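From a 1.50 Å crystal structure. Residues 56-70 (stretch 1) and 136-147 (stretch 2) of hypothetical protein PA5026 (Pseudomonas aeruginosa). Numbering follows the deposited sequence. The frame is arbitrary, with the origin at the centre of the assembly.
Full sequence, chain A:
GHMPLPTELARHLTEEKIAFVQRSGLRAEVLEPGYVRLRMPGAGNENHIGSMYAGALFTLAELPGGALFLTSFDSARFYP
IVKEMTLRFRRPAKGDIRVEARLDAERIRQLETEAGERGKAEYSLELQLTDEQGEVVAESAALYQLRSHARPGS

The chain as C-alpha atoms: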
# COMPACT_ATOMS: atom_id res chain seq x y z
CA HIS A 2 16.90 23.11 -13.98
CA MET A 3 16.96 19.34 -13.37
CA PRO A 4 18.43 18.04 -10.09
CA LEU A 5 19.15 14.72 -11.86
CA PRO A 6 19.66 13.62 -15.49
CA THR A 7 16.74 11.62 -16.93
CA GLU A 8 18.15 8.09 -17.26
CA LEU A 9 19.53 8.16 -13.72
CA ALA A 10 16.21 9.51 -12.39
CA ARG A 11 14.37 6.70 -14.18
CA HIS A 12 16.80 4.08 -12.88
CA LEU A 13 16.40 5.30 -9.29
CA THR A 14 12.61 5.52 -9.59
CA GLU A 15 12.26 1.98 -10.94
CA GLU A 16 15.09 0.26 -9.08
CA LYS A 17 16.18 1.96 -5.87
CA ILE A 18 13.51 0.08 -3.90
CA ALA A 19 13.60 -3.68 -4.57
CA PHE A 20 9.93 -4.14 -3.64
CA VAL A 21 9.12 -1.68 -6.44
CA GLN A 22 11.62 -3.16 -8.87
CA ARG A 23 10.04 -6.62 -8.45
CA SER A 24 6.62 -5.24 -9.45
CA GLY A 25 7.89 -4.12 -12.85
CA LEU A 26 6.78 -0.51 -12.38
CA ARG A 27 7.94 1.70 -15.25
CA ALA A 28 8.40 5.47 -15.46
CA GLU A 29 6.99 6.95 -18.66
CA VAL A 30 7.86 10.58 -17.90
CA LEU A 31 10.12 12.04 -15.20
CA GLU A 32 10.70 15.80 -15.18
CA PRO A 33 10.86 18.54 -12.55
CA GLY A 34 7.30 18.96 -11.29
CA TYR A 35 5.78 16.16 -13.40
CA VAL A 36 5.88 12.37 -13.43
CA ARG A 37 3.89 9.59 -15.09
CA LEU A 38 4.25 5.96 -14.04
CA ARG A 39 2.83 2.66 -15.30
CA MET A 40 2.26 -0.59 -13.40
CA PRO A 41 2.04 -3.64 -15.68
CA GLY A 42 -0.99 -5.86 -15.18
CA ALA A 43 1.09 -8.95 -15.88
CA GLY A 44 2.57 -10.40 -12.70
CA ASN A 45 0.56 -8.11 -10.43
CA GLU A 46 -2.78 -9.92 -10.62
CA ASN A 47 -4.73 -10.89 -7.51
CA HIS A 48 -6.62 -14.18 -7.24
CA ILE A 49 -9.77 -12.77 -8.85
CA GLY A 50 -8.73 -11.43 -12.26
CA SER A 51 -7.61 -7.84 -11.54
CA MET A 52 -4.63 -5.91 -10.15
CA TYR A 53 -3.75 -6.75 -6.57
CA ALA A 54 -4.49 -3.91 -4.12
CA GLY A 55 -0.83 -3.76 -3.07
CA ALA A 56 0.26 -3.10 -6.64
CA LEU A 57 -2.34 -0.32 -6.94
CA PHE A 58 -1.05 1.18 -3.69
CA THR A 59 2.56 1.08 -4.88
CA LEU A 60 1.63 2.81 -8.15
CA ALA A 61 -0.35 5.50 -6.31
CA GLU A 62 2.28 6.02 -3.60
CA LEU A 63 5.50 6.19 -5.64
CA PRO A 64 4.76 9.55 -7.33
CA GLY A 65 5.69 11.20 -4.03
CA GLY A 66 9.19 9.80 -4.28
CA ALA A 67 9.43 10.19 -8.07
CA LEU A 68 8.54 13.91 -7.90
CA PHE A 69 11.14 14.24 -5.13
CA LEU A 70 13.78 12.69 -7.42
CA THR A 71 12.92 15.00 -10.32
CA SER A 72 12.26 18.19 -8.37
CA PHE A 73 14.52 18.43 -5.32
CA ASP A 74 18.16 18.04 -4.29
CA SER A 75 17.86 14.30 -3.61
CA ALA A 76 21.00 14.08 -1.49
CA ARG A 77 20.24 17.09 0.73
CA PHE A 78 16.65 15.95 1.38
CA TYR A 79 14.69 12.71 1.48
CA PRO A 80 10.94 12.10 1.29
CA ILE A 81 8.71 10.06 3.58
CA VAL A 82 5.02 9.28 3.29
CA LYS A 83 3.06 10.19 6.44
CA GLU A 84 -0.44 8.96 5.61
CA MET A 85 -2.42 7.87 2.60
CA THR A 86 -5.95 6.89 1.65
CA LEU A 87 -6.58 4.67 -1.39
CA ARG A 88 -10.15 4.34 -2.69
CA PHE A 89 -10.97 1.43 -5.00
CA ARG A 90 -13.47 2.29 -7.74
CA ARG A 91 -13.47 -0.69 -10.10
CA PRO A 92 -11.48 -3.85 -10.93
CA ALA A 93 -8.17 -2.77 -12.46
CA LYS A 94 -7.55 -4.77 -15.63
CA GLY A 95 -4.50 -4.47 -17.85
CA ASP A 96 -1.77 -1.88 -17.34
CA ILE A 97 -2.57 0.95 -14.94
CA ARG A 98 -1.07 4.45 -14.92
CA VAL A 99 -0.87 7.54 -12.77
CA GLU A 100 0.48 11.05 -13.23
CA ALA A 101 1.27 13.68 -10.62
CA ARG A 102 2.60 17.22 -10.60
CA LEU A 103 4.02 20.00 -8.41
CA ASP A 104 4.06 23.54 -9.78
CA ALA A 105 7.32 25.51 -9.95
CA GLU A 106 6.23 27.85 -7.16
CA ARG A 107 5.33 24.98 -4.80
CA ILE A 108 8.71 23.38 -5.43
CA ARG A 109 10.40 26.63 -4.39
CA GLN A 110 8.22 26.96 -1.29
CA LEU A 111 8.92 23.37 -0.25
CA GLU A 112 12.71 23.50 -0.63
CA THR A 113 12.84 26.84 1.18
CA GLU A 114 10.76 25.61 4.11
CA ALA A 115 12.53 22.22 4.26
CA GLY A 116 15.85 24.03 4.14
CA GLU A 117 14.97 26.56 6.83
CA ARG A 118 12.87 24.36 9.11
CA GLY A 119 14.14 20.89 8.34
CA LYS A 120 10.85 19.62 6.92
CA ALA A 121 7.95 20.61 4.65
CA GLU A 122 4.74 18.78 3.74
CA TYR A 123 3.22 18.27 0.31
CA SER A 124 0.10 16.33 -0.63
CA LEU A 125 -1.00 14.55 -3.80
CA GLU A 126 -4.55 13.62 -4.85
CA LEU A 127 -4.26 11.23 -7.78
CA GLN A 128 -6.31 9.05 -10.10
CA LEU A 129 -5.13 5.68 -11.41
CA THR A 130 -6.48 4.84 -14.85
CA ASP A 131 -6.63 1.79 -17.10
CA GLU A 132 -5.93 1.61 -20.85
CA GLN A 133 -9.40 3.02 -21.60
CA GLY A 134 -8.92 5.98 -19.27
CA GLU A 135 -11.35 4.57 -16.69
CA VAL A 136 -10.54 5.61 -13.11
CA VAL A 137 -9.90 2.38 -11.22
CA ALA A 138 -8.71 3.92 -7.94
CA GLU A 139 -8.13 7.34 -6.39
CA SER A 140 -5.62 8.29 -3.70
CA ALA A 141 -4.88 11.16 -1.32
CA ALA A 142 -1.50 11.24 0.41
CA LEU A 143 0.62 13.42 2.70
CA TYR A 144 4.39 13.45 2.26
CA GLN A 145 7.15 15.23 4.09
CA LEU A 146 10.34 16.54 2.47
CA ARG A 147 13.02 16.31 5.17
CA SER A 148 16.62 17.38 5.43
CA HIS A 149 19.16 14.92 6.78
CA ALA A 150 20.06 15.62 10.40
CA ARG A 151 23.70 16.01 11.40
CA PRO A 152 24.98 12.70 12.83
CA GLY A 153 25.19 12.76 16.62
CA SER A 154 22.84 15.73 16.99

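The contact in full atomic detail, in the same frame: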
# COMPACT_ATOMS: atom_id res chain seq x y z
N ALA A 56 -0.37 -3.63 -5.44
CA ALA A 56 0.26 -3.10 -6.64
C ALA A 56 -0.35 -1.72 -6.92
O ALA A 56 0.36 -0.79 -7.31
CB ALA A 56 0.03 -4.04 -7.82
N LEU A 57 -1.66 -1.60 -6.74
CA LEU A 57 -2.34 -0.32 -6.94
C LEU A 57 -1.77 0.70 -5.95
O LEU A 57 -1.50 1.84 -6.31
CB LEU A 57 -3.85 -0.47 -6.75
CG LEU A 57 -4.58 -1.18 -7.90
CD1 LEU A 57 -5.99 -1.57 -7.47
CD2 LEU A 57 -4.62 -0.24 -9.11
N PHE A 58 -1.59 0.27 -4.70
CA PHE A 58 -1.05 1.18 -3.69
C PHE A 58 0.35 1.66 -4.07
O PHE A 58 0.66 2.85 -3.97
CB PHE A 58 -0.96 0.49 -2.33
CG PHE A 58 -0.37 1.37 -1.25
CD1 PHE A 58 -1.19 2.19 -0.47
CD2 PHE A 58 1.01 1.41 -1.05
CE1 PHE A 58 -0.63 3.03 0.50
CE2 PHE A 58 1.57 2.25 -0.08
CZ PHE A 58 0.75 3.06 0.69
N THR A 59 1.19 0.73 -4.51
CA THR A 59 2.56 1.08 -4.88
C THR A 59 2.57 2.10 -6.02
O THR A 59 3.32 3.07 -5.99
CB THR A 59 3.34 -0.19 -5.27
OG1 THR A 59 3.42 -1.05 -4.13
CG2 THR A 59 4.76 0.16 -5.70
N LEU A 60 1.71 1.88 -7.02
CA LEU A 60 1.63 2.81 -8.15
C LEU A 60 1.19 4.20 -7.69
O LEU A 60 1.73 5.20 -8.14
CB LEU A 60 0.65 2.28 -9.19
CG LEU A 60 0.43 3.22 -10.39
CD1 LEU A 60 1.74 3.41 -11.14
CD2 LEU A 60 -0.64 2.65 -11.31
N ALA A 61 0.19 4.24 -6.81
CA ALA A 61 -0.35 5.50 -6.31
C ALA A 61 0.58 6.23 -5.34
O ALA A 61 0.58 7.45 -5.28
CB ALA A 61 -1.70 5.26 -5.64
N GLU A 62 1.38 5.47 -4.60
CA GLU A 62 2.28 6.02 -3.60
C GLU A 62 3.62 6.55 -4.14
O GLU A 62 4.12 7.59 -3.68
CB GLU A 62 2.55 4.95 -2.53
CG GLU A 62 3.28 5.41 -1.26
CD GLU A 62 4.77 5.66 -1.44
OE1 GLU A 62 5.43 4.97 -2.25
OE2 GLU A 62 5.30 6.55 -0.73
N LEU A 63 4.19 5.84 -5.10
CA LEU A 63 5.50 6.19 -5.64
C LEU A 63 5.67 7.60 -6.23
O LEU A 63 6.77 8.15 -6.20
CB LEU A 63 5.95 5.14 -6.66
CG LEU A 63 7.47 5.03 -6.78
CD1 LEU A 63 8.04 4.50 -5.47
CD2 LEU A 63 7.83 4.09 -7.92
N PRO A 64 4.59 8.20 -6.78
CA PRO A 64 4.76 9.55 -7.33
C PRO A 64 5.36 10.54 -6.33
O PRO A 64 6.02 11.50 -6.73
CB PRO A 64 3.35 9.92 -7.76
CG PRO A 64 2.82 8.61 -8.25
CD PRO A 64 3.28 7.64 -7.16
N GLY A 65 5.13 10.31 -5.04
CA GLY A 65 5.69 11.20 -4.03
C GLY A 65 7.21 11.16 -4.08
O GLY A 65 7.87 12.19 -4.00
N GLY A 66 7.75 9.95 -4.20
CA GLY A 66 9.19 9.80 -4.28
C GLY A 66 9.73 10.17 -5.66
O GLY A 66 10.82 10.74 -5.77
N ALA A 67 8.98 9.86 -6.71
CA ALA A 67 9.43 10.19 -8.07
C ALA A 67 9.53 11.70 -8.26
O ALA A 67 10.50 12.20 -8.82
CB ALA A 67 8.49 9.58 -9.11
N LEU A 68 8.52 12.44 -7.80
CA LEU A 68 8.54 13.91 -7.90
C LEU A 68 9.72 14.47 -7.10
O LEU A 68 10.35 15.44 -7.50
CB LEU A 68 7.23 14.51 -7.39
CG LEU A 68 6.07 14.51 -8.39
CD1 LEU A 68 4.75 14.81 -7.68
CD2 LEU A 68 6.34 15.55 -9.48
N PHE A 69 10.01 13.83 -5.97
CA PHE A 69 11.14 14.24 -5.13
C PHE A 69 12.44 14.09 -5.94
O PHE A 69 13.29 14.99 -5.95
CB PHE A 69 11.20 13.36 -3.88
CG PHE A 69 12.59 13.22 -3.29
CD1 PHE A 69 13.14 14.24 -2.51
CD2 PHE A 69 13.34 12.08 -3.53
CE1 PHE A 69 14.43 14.11 -1.99
CE2 PHE A 69 14.63 11.94 -3.01
CZ PHE A 69 15.17 12.96 -2.23
N LEU A 70 12.59 12.96 -6.61
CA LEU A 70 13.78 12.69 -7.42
C LEU A 70 13.94 13.66 -8.60
O LEU A 70 15.06 14.01 -8.97
CB LEU A 70 13.76 11.26 -7.96
CG LEU A 70 14.05 10.14 -6.96
CD1 LEU A 70 13.79 8.79 -7.62
CD2 LEU A 70 15.50 10.23 -6.49
N VAL A 136 -11.17 5.42 -14.42
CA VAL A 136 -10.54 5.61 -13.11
C VAL A 136 -10.80 4.37 -12.26
O VAL A 136 -11.93 4.10 -11.87
CB VAL A 136 -11.12 6.86 -12.42
CG1 VAL A 136 -10.54 7.00 -11.02
CG2 VAL A 136 -10.80 8.09 -13.26
N VAL A 137 -9.75 3.60 -11.99
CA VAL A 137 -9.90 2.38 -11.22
C VAL A 137 -9.70 2.57 -9.72
O VAL A 137 -10.19 1.77 -8.92
CB VAL A 137 -8.93 1.28 -11.73
CG1 VAL A 137 -9.19 1.00 -13.21
CG2 VAL A 137 -7.47 1.71 -11.51
N ALA A 138 -8.98 3.62 -9.35
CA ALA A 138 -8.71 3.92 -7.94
C ALA A 138 -8.29 5.38 -7.83
O ALA A 138 -7.81 5.97 -8.79
CB ALA A 138 -7.61 3.02 -7.41
N GLU A 139 -8.49 5.95 -6.65
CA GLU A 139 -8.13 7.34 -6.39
C GLU A 139 -7.46 7.42 -5.03
O GLU A 139 -7.93 6.82 -4.06
CB GLU A 139 -9.38 8.22 -6.45
CG GLU A 139 -10.01 8.25 -7.83
CD GLU A 139 -11.23 9.15 -7.91
OE1 GLU A 139 -12.30 8.76 -7.39
OE2 GLU A 139 -11.12 10.25 -8.50
N SER A 140 -6.36 8.16 -4.95
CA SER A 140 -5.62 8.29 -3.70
C SER A 140 -5.42 9.73 -3.23
O SER A 140 -5.49 10.67 -4.02
CB SER A 140 -4.24 7.63 -3.84
OG SER A 140 -3.45 8.32 -4.80
N ALA A 141 -5.16 9.87 -1.94
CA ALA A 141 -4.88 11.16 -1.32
C ALA A 141 -3.76 10.84 -0.34
O ALA A 141 -3.91 9.95 0.51
CB ALA A 141 -6.12 11.68 -0.58
N ALA A 142 -2.63 11.53 -0.46
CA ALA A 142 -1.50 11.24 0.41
C ALA A 142 -0.75 12.47 0.90
O ALA A 142 -0.69 13.49 0.21
CB ALA A 142 -0.53 10.32 -0.30
N LEU A 143 -0.16 12.35 2.09
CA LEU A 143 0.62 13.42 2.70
C LEU A 143 2.06 12.95 2.81
O LEU A 143 2.34 11.90 3.40
CB LEU A 143 0.09 13.75 4.10
CG LEU A 143 0.82 14.86 4.87
CD1 LEU A 143 0.67 16.20 4.15
CD2 LEU A 143 0.25 14.96 6.27
N TYR A 144 2.96 13.74 2.24
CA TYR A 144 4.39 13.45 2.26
C TYR A 144 5.11 14.56 2.99
O TYR A 144 4.60 15.66 3.15
CB TYR A 144 4.95 13.39 0.84
CG TYR A 144 4.37 12.30 -0.01
CD1 TYR A 144 4.95 11.03 -0.04
CD2 TYR A 144 3.23 12.53 -0.78
CE1 TYR A 144 4.39 10.00 -0.81
CE2 TYR A 144 2.66 11.51 -1.55
CZ TYR A 144 3.25 10.25 -1.55
OH TYR A 144 2.68 9.24 -2.29
N GLN A 145 6.33 14.25 3.42
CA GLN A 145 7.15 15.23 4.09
C GLN A 145 8.50 15.22 3.39
O GLN A 145 9.04 14.15 3.10
CB GLN A 145 7.31 14.84 5.56
CG GLN A 145 7.29 16.00 6.52
CD GLN A 145 7.40 15.54 7.95
OE1 GLN A 145 8.43 15.03 8.37
NE2 GLN A 145 6.32 15.69 8.71
N LEU A 146 9.02 16.41 3.08
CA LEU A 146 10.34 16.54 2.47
C LEU A 146 11.19 16.89 3.70
O LEU A 146 10.93 17.88 4.38
CB LEU A 146 10.38 17.70 1.47
CG LEU A 146 11.71 17.94 0.76
CD1 LEU A 146 12.06 16.74 -0.13
CD2 LEU A 146 11.62 19.21 -0.08
N ARG A 147 12.20 16.07 3.99
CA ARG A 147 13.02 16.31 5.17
C ARG A 147 14.49 16.42 4.86
O ARG A 147 15.00 15.79 3.94
CB ARG A 147 12.83 15.17 6.18
CG ARG A 147 11.39 14.94 6.61
CD ARG A 147 11.29 13.75 7.55
NE ARG A 147 12.09 13.93 8.76
CZ ARG A 147 11.75 14.71 9.79
NH1 ARG A 147 10.62 15.39 9.77
NH2 ARG A 147 12.56 14.79 10.84
O HOH W 1 0.46 9.82 -3.99

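How do the two backbones lie against each other? The helix that runs through Leu57 and Ala61 crosses strand 136-147 at 50°, their axes coming within 9.1 Å, and a further helical run, through Gly65 and Phe69, carries the chain onward along the same strand. The register steps from Leu57 beside Ala138, through Ala61 beside Ser140 and Gly65 beside Tyr144, to Phe69 beside Leu146. Each helical position lies four residues after the last, roughly one turn, so one side of the helical segment repeatedly meets the strand.

Why does Tyr144 dominate the contact? It covers the most surface, and its ring reaches the bend between the two helical runs. There Tyr144 OH donates a hydrogen bond to Glu62 O at 2.6 Å. Glu62 O also accepts from Gly65 N at 3.2 Å, so this carbonyl serves both the helical backbone and the tyrosine. A water adds a second link, donating to Ala61 O at 2.7 Å and to Tyr144 OH at 2.9 Å.

What lets the tyrosine ring come so close? Gly65 has no side chain, and its CA lies over one ring face, 3.8 Å from the centroid of Tyr144, in a CH-pi contact. A CB here would point toward the strand and fall 2.2 Å from Tyr144 CE1, a clash.

What fills the contact on the rest of its length? Leu57, second in covered surface, points toward the strand and packs its CD2 4.2 Å from Val137 CG2, a loose apolar contact. One turn on, the small Ala61 sets its CB 3.6 Å from Ser140 OG. At the far end Phe69 CD1 meets Leu146 CD1 at 3.6 Å, the leucine methyl lying at the ring edge; Leu146 starts sideways from the backbone, but its end comes nearer the helix.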